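Local coordinates for protein aspartate--tRNA(Asp/Asn) ligase (Sulfolobus tokodaii, PDB 1WYD) that attaches L-aspartate to tRNA(Asp) and probably also to tRNA(Asn), first activating the amino acid with ATP and then transferring it to the tRNA, at residues M1-D9 with L39-Q47; Q189-G197 with F383-H394. All coordinates share one frame; numbering follows the deposited sequence.

Contact 1 of 2, residues M1-D9 with L39-Q47; sequences MYRSHFIAD and LRDKTGLGQ
D41 OD1 meets the F6 ring at its edge, 3.6 Å from F6 CD2, the carboxylate and ring planes 71° apart. T43 CG2 and K42 CD approach the same ring obliquely, while R3 CD covers one face over its centre; F6 CE2 in turn lies over one face of the R3 guanidinium, toward its rim. D41 OD1 lies well out of the guanidinium plane and no N-H points at it; opposite charges and a water joining R3 NE, H5 O and D41 OD1 link the two, while the salt bridge of R3 is with E200 of the second subunit.

Aspartate suits position 41 because its two oxygens divide the work. OD1 takes the I7 backbone N-H from the syn side, I7 N lying 2.7 Å from D41 OD1 in a nearly straight bond (168°). With CG between its backbone N and carbonyl carbon (chi1 76°), OD2 gathers T43 OG1 on its syn lone pair, the backbone N of T43, making an Asx turn, and that of G44, extending it to an Asx motif. With its proton given to D41, T43 OG1 accepts from A8 N at 3.1 Å. I7 lays CD1 against D41 CG (3.5 Å) and CG2 against G46 N (3.5 Å), where a side chain would collide. The N-terminal segment thus packs on the type I turn and strands of a beta-hairpin in the OB-fold, the family's anticodon-binding domain.

Contact 2 of 2, residues Q189-G197 with F383-H394; sequences QLYKELMAG and FLKWFDYGMPPH
The L190 and F383 side chains run antiparallel, with L190 CD1 over one face of the F383 ring, 3.7 Å from its centroid in a CH-pi contact. The leucine reaches there because its CG stands anti to the backbone N (chi1 165°). One turn on, L194 lies roughly perpendicular to W386 and sets CD1 squarely over the five-membered ring, 3.8 Å from the centroid and 8° off the normal; K385 CD covers the opposite face of the indole. Branched leucines suit these places, since a branch methyl can direct its C-H bonds at an aromatic face.

E193 is the polar element. Its carboxylate, turned 49° from the H394 ring, receives H394 NE2 on OE1 in a nearly straight hydrogen bond, its modelled length of 2.4 Å being doubtfully short. H394 ND1 donates to P392 O, which fixes the imidazole's rotation, and Q189 NE2 reaches E193 OE2 at 2.8 Å from above the carboxylate plane. The edges of F383 and F387 border the carboxylate, F383 CZ lying 3.8 Å from E193 OE2. Were F383 replaced by an alanine, the L190 methyl would probably lose its aromatic face and a gap would open beside the E193 carboxylate. Farther along, M391 SD and P392 CD pack on G197, where a side chain would collide with the sulfur.

Helix 189-199 begins in the predicted aspartate-binding region and H394 adjoins R359, which is predicted to bind aspartate, so this packing probably forms a second shell to the amino-acid pocket of the class II synthetase catalytic domain.

The two contacts lie on opposite sides of the chain's centre, their own centres about 51 Å apart, and share no element. Contact 1 is partly buried: it ties an N-terminal loop to an OB-fold hairpin through two backbone N-H groups received by short polar side chains, with a water and the packing of I7 and F6. Contact 2 is wholly buried in the catalytic domain, where helix 189-199 meets a segment running from helix through a 3-10 turn and loop to a strand start, with leucine-on-aromatic packing around one histidine-carboxylate bond. Both also touch the second subunit: its E200 meets R3 and K42 in contact 1, its R126 the backbone carbonyls of G197, Y389 and G390 in contact 2.

Contact 1 of 2, residues M1-D9 with L39-Q47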
loop_
_atom_site.group_PDB
_atom_site.type_symbol
_atom_site.label_atom_id
_atom_site.label_comp_id
_atom_site.label_asym_id
_atom_site.label_seq_id
_atom_site.Cartn_x
_atom_site.Cartn_y
_atom_site.Cartn_z
ATOM N N MET B 1 1.649 11.630 -26.882
ATOM C CA MET B 1 1.289 10.183 -27.042
ATOM C C MET B 1 0.118 10.050 -28.029
ATOM O O MET B 1 0.335 10.109 -29.243
ATOM C CB MET B 1 1.021 9.545 -25.673
ATOM C CG MET B 1 1.771 10.281 -24.513
ATOM S SD MET B 1 2.189 9.288 -23.011
ATOM C CE MET B 1 2.770 10.605 -21.884
ATOM N N TYR B 2 -1.112 9.908 -27.552
ATOM C CA TYR B 2 -2.204 9.756 -28.516
ATOM C C TYR B 2 -3.071 11.003 -28.597
ATOM O O TYR B 2 -4.077 11.043 -29.304
ATOM C CB TYR B 2 -3.071 8.508 -28.210
ATOM C CG TYR B 2 -2.449 7.180 -28.577
ATOM C CD1 TYR B 2 -2.744 6.559 -29.787
ATOM C CD2 TYR B 2 -1.567 6.539 -27.709
ATOM C CE1 TYR B 2 -2.185 5.311 -30.116
ATOM C CE2 TYR B 2 -1.000 5.309 -28.024
ATOM C CZ TYR B 2 -1.315 4.692 -29.223
ATOM O OH TYR B 2 -0.741 3.471 -29.534
ATOM N N ARG B 3 -2.668 12.014 -27.856
ATOM C CA ARG B 3 -3.427 13.234 -27.734
ATOM C C ARG B 3 -2.446 14.352 -27.489
ATOM O O ARG B 3 -1.313 14.087 -27.124
ATOM C CB ARG B 3 -4.369 13.149 -26.540
ATOM C CG ARG B 3 -3.755 12.491 -25.333
ATOM C CD ARG B 3 -4.478 12.786 -24.113
ATOM N NE ARG B 3 -5.711 11.998 -23.971
ATOM C CZ ARG B 3 -5.849 10.960 -23.146
ATOM N NH1 ARG B 3 -4.814 10.537 -22.424
ATOM N NH2 ARG B 3 -7.010 10.354 -23.029
ATOM N N SER B 4 -2.906 15.592 -27.671
ATOM C CA SER B 4 -2.184 16.772 -27.212
ATOM C C SER B 4 -2.804 17.261 -25.910
ATOM O O SER B 4 -2.082 17.701 -25.015
ATOM C CB SER B 4 -2.197 17.890 -28.271
ATOM O OG SER B 4 -3.464 18.548 -28.310
ATOM N N HIS B 5 -4.130 17.205 -25.796
ATOM C CA HIS B 5 -4.793 17.682 -24.574
ATOM C C HIS B 5 -5.820 16.692 -24.027
ATOM O O HIS B 5 -6.480 15.962 -24.780
ATOM C CB HIS B 5 -5.450 19.079 -24.761
ATOM C CG HIS B 5 -4.488 20.171 -25.153
ATOM N ND1 HIS B 5 -3.882 20.227 -26.392
ATOM C CD2 HIS B 5 -4.022 21.241 -24.463
ATOM C CE1 HIS B 5 -3.081 21.274 -26.445
ATOM N NE2 HIS B 5 -3.150 21.907 -25.287
ATOM N N PHE B 6 -5.938 16.667 -22.711
ATOM C CA PHE B 6 -7.083 16.074 -22.055
ATOM C C PHE B 6 -8.264 17.006 -22.227
ATOM O O PHE B 6 -8.091 18.225 -22.290
ATOM C CB PHE B 6 -6.799 15.918 -20.575
ATOM C CG PHE B 6 -5.920 14.751 -20.255
ATOM C CD1 PHE B 6 -4.542 14.934 -20.067
ATOM C CD2 PHE B 6 -6.461 13.469 -20.128
ATOM C CE1 PHE B 6 -3.706 13.847 -19.755
ATOM C CE2 PHE B 6 -5.631 12.365 -19.823
ATOM C CZ PHE B 6 -4.247 12.568 -19.631
ATOM N N ILE B 7 -9.467 16.446 -22.280
ATOM C CA ILE B 7 -10.650 17.237 -22.593
ATOM C C ILE B 7 -10.717 18.483 -21.714
ATOM O O ILE B 7 -10.884 19.593 -22.215
ATOM C CB ILE B 7 -11.927 16.379 -22.470
ATOM C CG1 ILE B 7 -12.026 15.409 -23.661
ATOM C CG2 ILE B 7 -13.184 17.252 -22.318
ATOM C CD1 ILE B 7 -12.706 14.089 -23.319
ATOM N N ALA B 8 -10.548 18.279 -20.416
ATOM C CA ALA B 8 -10.655 19.320 -19.408
ATOM C C ALA B 8 -9.576 20.428 -19.524
ATOM O O ALA B 8 -9.741 21.507 -18.968
ATOM C CB ALA B 8 -10.629 18.680 -18.007
ATOM N N ASP B 9 -8.495 20.144 -20.247
ATOM C CA ASP B 9 -7.394 21.084 -20.484
ATOM C C ASP B 9 -7.763 22.290 -21.371
ATOM O O ASP B 9 -7.056 23.318 -21.362
ATOM C CB ASP B 9 -6.259 20.356 -21.213
ATOM C CG ASP B 9 -5.476 19.425 -20.327
ATOM O OD1 ASP B 9 -4.584 18.739 -20.864
ATOM O OD2 ASP B 9 -5.648 19.325 -19.103
ATOM N N LEU B 39 -17.298 12.423 -26.121
ATOM C CA LEU B 39 -16.095 11.657 -25.868
ATOM C C LEU B 39 -15.786 11.673 -24.384
ATOM O O LEU B 39 -16.112 12.651 -23.682
ATOM C CB LEU B 39 -14.924 12.226 -26.676
ATOM C CG LEU B 39 -13.596 11.481 -26.648
ATOM C CD1 LEU B 39 -13.647 10.241 -27.538
ATOM C CD2 LEU B 39 -12.516 12.438 -27.123
ATOM N N ARG B 40 -15.175 10.589 -23.894
ATOM C CA ARG B 40 -14.785 10.467 -22.480
ATOM C C ARG B 40 -13.313 10.131 -22.372
ATOM O O ARG B 40 -12.826 9.261 -23.096
ATOM C CB ARG B 40 -15.569 9.352 -21.786
ATOM C CG ARG B 40 -15.294 9.302 -20.303
ATOM C CD ARG B 40 -15.703 8.035 -19.600
ATOM N NE ARG B 40 -16.764 7.398 -20.342
ATOM C CZ ARG B 40 -16.647 6.187 -20.886
ATOM N NH1 ARG B 40 -15.536 5.487 -20.692
ATOM N NH2 ARG B 40 -17.663 5.698 -21.596
ATOM N N ASP B 41 -12.623 10.823 -21.478
ATOM C CA ASP B 41 -11.232 10.562 -21.115
ATOM C C ASP B 41 -11.174 10.685 -19.614
ATOM O O ASP B 41 -12.217 10.913 -18.981
ATOM C CB ASP B 41 -10.209 11.457 -21.869
ATOM C CG ASP B 41 -10.128 12.926 -21.342
ATOM O OD1 ASP B 41 -9.466 13.748 -22.022
ATOM O OD2 ASP B 41 -10.648 13.354 -20.290
ATOM N N LYS B 42 -9.992 10.536 -19.027
ATOM C CA LYS B 42 -9.917 10.496 -17.560
ATOM C C LYS B 42 -10.334 11.828 -16.887
ATOM O O LYS B 42 -10.681 11.824 -15.717
ATOM C CB LYS B 42 -8.546 9.965 -17.075
ATOM C CG LYS B 42 -7.546 11.023 -16.649
ATOM C CD LYS B 42 -6.123 10.505 -16.420
ATOM C CE LYS B 42 -5.884 10.095 -14.970
ATOM N NZ LYS B 42 -5.820 11.237 -14.004
ATOM N N THR B 43 -10.301 12.957 -17.613
ATOM C CA THR B 43 -10.741 14.260 -17.024
ATOM C C THR B 43 -12.232 14.550 -17.117
ATOM O O THR B 43 -12.744 15.411 -16.402
ATOM C CB THR B 43 -10.005 15.462 -17.629
ATOM O OG1 THR B 43 -10.306 15.555 -19.032
ATOM C CG2 THR B 43 -8.497 15.309 -17.510
ATOM N N GLY B 44 -12.918 13.856 -18.024
ATOM C CA GLY B 44 -14.369 13.895 -18.085
ATOM C C GLY B 44 -14.842 13.819 -19.508
ATOM O O GLY B 44 -14.236 13.120 -20.352
ATOM N N LEU B 45 -15.909 14.560 -19.777
ATOM C CA LEU B 45 -16.687 14.419 -20.999
ATOM C C LEU B 45 -16.624 15.670 -21.848
ATOM O O LEU B 45 -16.965 16.760 -21.386
ATOM C CB LEU B 45 -18.138 14.128 -20.635
ATOM C CG LEU B 45 -18.364 12.875 -19.803
ATOM C CD1 LEU B 45 -19.713 12.909 -19.102
ATOM C CD2 LEU B 45 -18.227 11.597 -20.697
ATOM N N GLY B 46 -16.171 15.523 -23.081
ATOM C CA GLY B 46 -16.244 16.589 -24.046
ATOM C C GLY B 46 -17.289 16.340 -25.117
ATOM O O GLY B 46 -17.920 15.289 -25.149
ATOM N N GLN B 47 -17.467 17.318 -25.999
ATOM C CA GLN B 47 -18.426 17.237 -27.105
ATOM C C GLN B 47 -17.645 17.442 -28.378
ATOM O O GLN B 47 -16.946 18.440 -28.512
ATOM C CB GLN B 47 -19.497 18.341 -26.974
ATOM C CG GLN B 47 -20.559 18.395 -28.073
ATOM C CD GLN B 47 -21.710 19.350 -27.724
ATOM O OE1 GLN B 47 -21.775 20.482 -28.237
ATOM N NE2 GLN B 47 -22.620 18.893 -26.859
HETATM O O HOH W 1 -8.379 13.673 -24.370
#

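Contact 2 of 2, residues Q189-G197 with F383-H394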
loop_
_atom_site.group_PDB
_atom_site.type_symbol
_atom_site.label_atom_id
_atom_site.label_comp_id
_atom_site.label_asym_id
_atom_site.label_seq_id
_atom_site.Cartn_x
_atom_site.Cartn_y
_atom_site.Cartn_z
ATOM N N GLN B 189 -1.778 -6.903 13.067
ATOM C CA GLN B 189 -1.699 -6.753 14.535
ATOM C C GLN B 189 -0.351 -7.010 15.222
ATOM O O GLN B 189 0.267 -6.069 15.738
ATOM C CB GLN B 189 -2.797 -7.550 15.247
ATOM C CG GLN B 189 -2.989 -7.151 16.711
ATOM C CD GLN B 189 -3.275 -5.651 16.863
ATOM O OE1 GLN B 189 -4.201 -5.144 16.233
ATOM N NE2 GLN B 189 -2.477 -4.941 17.687
ATOM N N LEU B 190 0.069 -8.263 15.291
ATOM C CA LEU B 190 1.295 -8.609 15.982
ATOM C C LEU B 190 2.508 -7.927 15.364
ATOM O O LEU B 190 3.357 -7.409 16.091
ATOM C CB LEU B 190 1.522 -10.144 15.984
ATOM C CG LEU B 190 2.940 -10.628 16.364
ATOM C CD1 LEU B 190 3.250 -10.379 17.851
ATOM C CD2 LEU B 190 3.140 -12.127 16.032
ATOM N N TYR B 191 2.571 -7.897 14.032
ATOM C CA TYR B 191 3.753 -7.401 13.340
ATOM C C TYR B 191 3.957 -5.897 13.485
ATOM O O TYR B 191 5.110 -5.444 13.595
ATOM C CB TYR B 191 3.753 -7.858 11.900
ATOM C CG TYR B 191 3.916 -9.386 11.806
ATOM C CD1 TYR B 191 2.795 -10.220 11.689
ATOM C CD2 TYR B 191 5.176 -9.986 11.892
ATOM C CE1 TYR B 191 2.925 -11.621 11.617
ATOM C CE2 TYR B 191 5.322 -11.379 11.830
ATOM C CZ TYR B 191 4.184 -12.188 11.697
ATOM O OH TYR B 191 4.299 -13.564 11.639
ATOM N N LYS B 192 2.864 -5.138 13.533
ATOM C CA LYS B 192 2.969 -3.686 13.612
ATOM C C LYS B 192 3.336 -3.293 15.034
ATOM O O LYS B 192 4.073 -2.335 15.245
ATOM C CB LYS B 192 1.692 -2.984 13.098
ATOM C CG LYS B 192 0.466 -3.216 13.921
ATOM C CD LYS B 192 -0.781 -2.670 13.253
ATOM C CE LYS B 192 -1.935 -2.673 14.271
ATOM N NZ LYS B 192 -3.210 -2.170 13.754
ATOM N N GLU B 193 2.881 -4.078 16.010
ATOM C CA GLU B 193 3.331 -3.887 17.389
ATOM C C GLU B 193 4.826 -4.089 17.446
ATOM O O GLU B 193 5.541 -3.276 18.030
ATOM C CB GLU B 193 2.636 -4.848 18.342
ATOM C CG GLU B 193 1.123 -4.677 18.388
ATOM C CD GLU B 193 0.496 -5.291 19.631
ATOM O OE1 GLU B 193 1.020 -5.071 20.751
ATOM O OE2 GLU B 193 -0.555 -5.964 19.501
ATOM N N LEU B 194 5.289 -5.171 16.815
ATOM C CA LEU B 194 6.698 -5.501 16.762
ATOM C C LEU B 194 7.516 -4.378 16.151
ATOM O O LEU B 194 8.577 -4.018 16.688
ATOM C CB LEU B 194 6.946 -6.802 15.951
ATOM C CG LEU B 194 6.405 -8.105 16.568
ATOM C CD1 LEU B 194 7.063 -9.299 15.923
ATOM C CD2 LEU B 194 6.570 -8.153 18.086
ATOM N N MET B 195 7.049 -3.880 15.006
ATOM C CA MET B 195 7.750 -2.833 14.285
ATOM C C MET B 195 7.616 -1.515 15.031
ATOM O O MET B 195 8.465 -0.650 14.880
ATOM C CB MET B 195 7.213 -2.662 12.866
ATOM C CG MET B 195 7.428 -3.851 11.976
ATOM S SD MET B 195 9.129 -4.107 11.622
ATOM C CE MET B 195 9.395 -2.844 10.424
ATOM N N ALA B 196 6.561 -1.356 15.831
ATOM C CA ALA B 196 6.505 -0.198 16.713
ATOM C C ALA B 196 7.588 -0.352 17.788
ATOM O O ALA B 196 8.079 0.652 18.352
ATOM C CB ALA B 196 5.148 -0.073 17.333
ATOM N N GLY B 197 7.985 -1.600 18.056
ATOM C CA GLY B 197 8.911 -1.884 19.135
ATOM C C GLY B 197 10.337 -1.704 18.659
ATOM O O GLY B 197 11.269 -1.943 19.402
ATOM N N PHE B 383 3.725 -15.002 19.992
ATOM C CA PHE B 383 3.349 -13.629 20.290
ATOM C C PHE B 383 3.995 -13.140 21.590
ATOM O O PHE B 383 4.484 -12.016 21.669
ATOM C CB PHE B 383 1.812 -13.541 20.371
ATOM C CG PHE B 383 1.243 -12.133 20.382
ATOM C CD1 PHE B 383 0.420 -11.697 19.324
ATOM C CD2 PHE B 383 1.445 -11.285 21.467
ATOM C CE1 PHE B 383 -0.150 -10.417 19.318
ATOM C CE2 PHE B 383 0.887 -10.004 21.481
ATOM C CZ PHE B 383 0.082 -9.569 20.401
ATOM N N LEU B 384 3.980 -13.984 22.609
ATOM C CA LEU B 384 4.534 -13.661 23.920
ATOM C C LEU B 384 6.032 -13.375 23.967
ATOM O O LEU B 384 6.461 -12.431 24.651
ATOM C CB LEU B 384 4.212 -14.780 24.894
ATOM C CG LEU B 384 2.723 -15.002 25.141
ATOM C CD1 LEU B 384 2.566 -16.339 25.883
ATOM C CD2 LEU B 384 2.141 -13.840 25.943
ATOM N N LYS B 385 6.809 -14.160 23.221
ATOM C CA LYS B 385 8.276 -14.148 23.316
ATOM C C LYS B 385 8.910 -12.781 23.134
ATOM O O LYS B 385 9.900 -12.466 23.801
ATOM C CB LYS B 385 8.908 -15.092 22.278
ATOM C CG LYS B 385 8.723 -14.626 20.842
ATOM C CD LYS B 385 9.910 -15.019 19.978
ATOM C CE LYS B 385 9.588 -16.261 19.163
ATOM N NZ LYS B 385 10.692 -16.478 18.197
ATOM N N TRP B 386 8.366 -11.997 22.201
ATOM C CA TRP B 386 8.958 -10.722 21.822
ATOM C C TRP B 386 8.972 -9.744 22.988
ATOM O O TRP B 386 9.856 -8.907 23.066
ATOM C CB TRP B 386 8.214 -10.114 20.642
ATOM C CG TRP B 386 8.057 -11.051 19.516
ATOM C CD1 TRP B 386 6.905 -11.673 19.117
ATOM C CD2 TRP B 386 9.092 -11.490 18.622
ATOM N NE1 TRP B 386 7.167 -12.483 18.035
ATOM C CE2 TRP B 386 8.497 -12.385 17.704
ATOM C CE3 TRP B 386 10.465 -11.214 18.502
ATOM C CZ2 TRP B 386 9.220 -13.012 16.696
ATOM C CZ3 TRP B 386 11.195 -11.847 17.493
ATOM C CH2 TRP B 386 10.566 -12.731 16.602
ATOM N N PHE B 387 8.021 -9.912 23.905
ATOM C CA PHE B 387 7.860 -9.049 25.096
ATOM C C PHE B 387 8.832 -9.338 26.251
ATOM O O PHE B 387 8.798 -8.659 27.273
ATOM C CB PHE B 387 6.403 -9.092 25.596
ATOM C CG PHE B 387 5.422 -8.555 24.597
ATOM C CD1 PHE B 387 5.046 -9.313 23.500
ATOM C CD2 PHE B 387 4.916 -7.268 24.722
ATOM C CE1 PHE B 387 4.195 -8.814 22.557
ATOM C CE2 PHE B 387 4.036 -6.777 23.780
ATOM C CZ PHE B 387 3.691 -7.556 22.687
ATOM N N ASP B 388 9.715 -10.319 26.070
ATOM C CA ASP B 388 10.800 -10.524 27.027
ATOM C C ASP B 388 11.920 -9.509 26.856
ATOM O O ASP B 388 12.794 -9.380 27.728
ATOM C CB ASP B 388 11.397 -11.930 26.889
ATOM C CG ASP B 388 10.490 -13.019 27.435
ATOM O OD1 ASP B 388 10.511 -14.125 26.838
ATOM O OD2 ASP B 388 9.733 -12.891 28.429
ATOM N N TYR B 389 11.926 -8.806 25.730
ATOM C CA TYR B 389 13.075 -7.968 25.421
ATOM C C TYR B 389 12.740 -6.502 25.142
ATOM O O TYR B 389 13.126 -5.946 24.107
ATOM C CB TYR B 389 13.910 -8.603 24.317
ATOM C CG TYR B 389 14.382 -9.998 24.678
ATOM C CD1 TYR B 389 13.983 -11.101 23.926
ATOM C CD2 TYR B 389 15.221 -10.210 25.782
ATOM C CE1 TYR B 389 14.418 -12.378 24.246
ATOM C CE2 TYR B 389 15.642 -11.476 26.132
ATOM C CZ TYR B 389 15.247 -12.567 25.359
ATOM O OH TYR B 389 15.671 -13.856 25.685
ATOM N N GLY B 390 12.047 -5.888 26.099
ATOM C CA GLY B 390 11.769 -4.459 26.100
ATOM C C GLY B 390 10.722 -3.995 25.102
ATOM O O GLY B 390 11.012 -3.174 24.230
ATOM N N MET B 391 9.498 -4.500 25.194
ATOM C CA MET B 391 8.472 -3.913 24.343
ATOM C C MET B 391 7.991 -2.656 25.061
ATOM O O MET B 391 7.741 -2.712 26.260
ATOM C CB MET B 391 7.318 -4.889 24.089
ATOM C CG MET B 391 7.588 -5.925 23.006
ATOM S SD MET B 391 7.992 -5.238 21.383
ATOM C CE MET B 391 6.328 -4.844 20.832
ATOM N N PRO B 392 7.871 -1.526 24.369
ATOM C CA PRO B 392 7.429 -0.291 25.021
ATOM C C PRO B 392 5.909 -0.246 25.150
ATOM O O PRO B 392 5.213 -1.055 24.513
ATOM C CB PRO B 392 7.894 0.788 24.032
ATOM C CG PRO B 392 7.730 0.156 22.708
ATOM C CD PRO B 392 8.120 -1.313 22.928
ATOM N N PRO B 393 5.380 0.700 25.919
ATOM C CA PRO B 393 3.945 0.931 25.897
ATOM C C PRO B 393 3.627 1.448 24.518
ATOM O O PRO B 393 4.328 2.305 23.974
ATOM C CB PRO B 393 3.750 2.026 26.941
ATOM C CG PRO B 393 4.985 1.948 27.786
ATOM C CD PRO B 393 6.070 1.641 26.815
ATOM N N HIS B 394 2.583 0.902 23.929
ATOM C CA HIS B 394 2.176 1.334 22.613
ATOM C C HIS B 394 0.662 1.264 22.483
ATOM O O HIS B 394 -0.022 0.775 23.377
ATOM C CB HIS B 394 2.884 0.509 21.524
ATOM C CG HIS B 394 2.682 -0.966 21.659
ATOM N ND1 HIS B 394 3.176 -1.691 22.720
ATOM C CD2 HIS B 394 2.051 -1.854 20.854
ATOM C CE1 HIS B 394 2.863 -2.966 22.556
ATOM N NE2 HIS B 394 2.179 -3.088 21.430
#